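Local coordinates for avirulence protein (Pseudomonas syringae, PDB 4B6X) that is a type III secreted effector whose in planta processed C-terminal coiled-coil domain probably takes part in triggering plant immunity, at residues E30-Q35 and D70-Q75. Sequence-based numbering, arbitrary orientation.
Sequences EIEDKQ and DLADLQ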
# COMPACT_ATOMS: atom_id res chain seq x y z
N GLU A 30 9.20 -1.74 2.40
CA GLU A 30 8.30 -0.60 2.18
C GLU A 30 6.90 -1.02 1.76
O GLU A 30 5.89 -0.43 2.17
CB GLU A 30 8.86 0.38 1.14
CG GLU A 30 8.25 1.77 1.32
CD GLU A 30 8.52 2.81 0.22
OE1 GLU A 30 9.43 2.66 -0.62
OE2 GLU A 30 7.74 3.81 0.23
N ILE A 31 6.86 -2.03 0.91
CA ILE A 31 5.61 -2.59 0.47
C ILE A 31 4.83 -3.12 1.67
O ILE A 31 3.66 -2.82 1.80
CB ILE A 31 5.83 -3.69 -0.54
CG1 ILE A 31 6.29 -3.06 -1.85
CG2 ILE A 31 4.53 -4.55 -0.70
CD1 ILE A 31 6.78 -4.08 -2.92
N GLU A 32 5.46 -3.89 2.54
CA GLU A 32 4.74 -4.36 3.73
C GLU A 32 4.31 -3.19 4.68
O GLU A 32 3.21 -3.23 5.25
CB GLU A 32 5.59 -5.36 4.51
CG GLU A 32 5.85 -6.73 3.79
CD GLU A 32 4.56 -7.51 3.46
OE1 GLU A 32 3.95 -7.24 2.37
OE2 GLU A 32 4.16 -8.36 4.32
N ASP A 33 5.17 -2.19 4.85
CA ASP A 33 4.85 -1.02 5.68
C ASP A 33 3.65 -0.29 5.06
O ASP A 33 2.74 0.13 5.77
CB ASP A 33 6.02 -0.03 5.80
CG ASP A 33 7.24 -0.60 6.47
OD1 ASP A 33 7.18 -1.61 7.20
OD2 ASP A 33 8.33 -0.02 6.27
N LYS A 34 3.64 -0.19 3.74
CA LYS A 34 2.58 0.49 3.02
C LYS A 34 1.26 -0.29 2.99
O LYS A 34 0.20 0.33 3.07
CB LYS A 34 3.02 0.90 1.61
CG LYS A 34 1.97 1.79 0.88
CD LYS A 34 2.38 3.10 0.16
CE LYS A 34 3.70 3.73 0.43
NZ LYS A 34 3.62 5.12 0.92
N GLN A 35 1.33 -1.63 2.89
CA GLN A 35 0.15 -2.48 3.02
C GLN A 35 -0.46 -2.34 4.42
O GLN A 35 -1.67 -2.26 4.54
CB GLN A 35 0.51 -3.96 2.76
CG GLN A 35 -0.71 -4.93 2.68
CD GLN A 35 -1.66 -4.66 1.50
OE1 GLN A 35 -1.34 -5.00 0.36
NE2 GLN A 35 -2.84 -4.03 1.77
N ASP A 70 0.09 4.51 -4.37
CA ASP A 70 1.48 4.40 -4.06
C ASP A 70 1.90 2.93 -3.89
O ASP A 70 2.95 2.52 -4.35
CB ASP A 70 1.82 5.19 -2.80
CG ASP A 70 1.74 6.70 -3.00
OD1 ASP A 70 1.79 7.19 -4.17
OD2 ASP A 70 1.65 7.42 -1.97
N LEU A 71 1.05 2.14 -3.25
CA LEU A 71 1.34 0.73 -3.07
C LEU A 71 1.42 0.00 -4.41
O LEU A 71 2.33 -0.81 -4.61
CB LEU A 71 0.26 0.06 -2.18
CG LEU A 71 0.41 -1.43 -1.87
CD1 LEU A 71 1.73 -1.68 -1.21
CD2 LEU A 71 -0.81 -1.98 -1.01
N ALA A 72 0.45 0.21 -5.28
CA ALA A 72 0.45 -0.45 -6.56
C ALA A 72 1.74 -0.13 -7.36
O ALA A 72 2.30 -1.00 -7.99
CB ALA A 72 -0.79 -0.12 -7.31
N ASP A 73 2.21 1.12 -7.33
CA ASP A 73 3.49 1.48 -7.96
C ASP A 73 4.67 0.77 -7.31
O ASP A 73 5.57 0.27 -8.00
CB ASP A 73 3.71 2.98 -7.91
CG ASP A 73 2.86 3.74 -8.93
OD1 ASP A 73 2.22 3.10 -9.78
OD2 ASP A 73 2.87 4.99 -8.92
N LEU A 74 4.69 0.73 -5.98
CA LEU A 74 5.75 0.05 -5.30
C LEU A 74 5.80 -1.44 -5.73
O LEU A 74 6.87 -1.98 -6.01
CB LEU A 74 5.63 0.19 -3.78
CG LEU A 74 5.90 1.55 -3.12
CD1 LEU A 74 5.77 1.39 -1.61
CD2 LEU A 74 7.25 2.10 -3.46
N GLN A 75 4.65 -2.07 -5.86
CA GLN A 75 4.60 -3.49 -6.16
C GLN A 75 5.07 -3.75 -7.59
O GLN A 75 5.77 -4.74 -7.83
CB GLN A 75 3.18 -4.04 -5.95
CG GLN A 75 2.79 -4.05 -4.47
CD GLN A 75 1.39 -4.47 -4.25
OE1 GLN A 75 0.47 -3.94 -4.87
NE2 GLN A 75 1.18 -5.40 -3.33
O HOH W 1 1.38 6.60 0.40
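K34 turns CG away from its own backbone N (chi1 -173°) and so reaches across to the 70-75 helix. L71 has its CG trans to N as well (chi1 -179°), which sends its two methyls back against the first helix. The two chains run alongside in opposite senses, K34 CG lying 3.9 Å from L71 CB. Beyond CG the lysine tail is bent and nearly eclipsed at chi3, a path less certain than that of CB and CG; it carries CE past L74 CD1 and lifts NZ beside D70. The charges stop short of a salt bridge, NZ standing 4.2 Å from D70 OD2. One water closes that gap, accepting from K34 NZ at 2.7 Å and donating to D70 OD2. Beneath this polar edge, I31 and L74 also pass one another, I31 CG1 3.8 Å from L74 CB, and I31 CD1 reaches the backbone of L74 and Q75. E30 lies square across the end of L74, its carboxylate carbon CD 3.6 Å from L74 CD1. At the other edge L71 CD2 meets the amide of Q35, nearest at OE1, while Q35 NE2 hydrogen-bonds to N39 OD1 one turn on. No direct hydrogen bond joins the segments, so apolar contact carries most of the join. The axes of the two segments approach to 9.8 Å at 159°, in a helical hairpin, the coiled coil of this domain: helix 25-50 packs along helix 54-89, and L71 and L74 continue the seam onto V38 and L27.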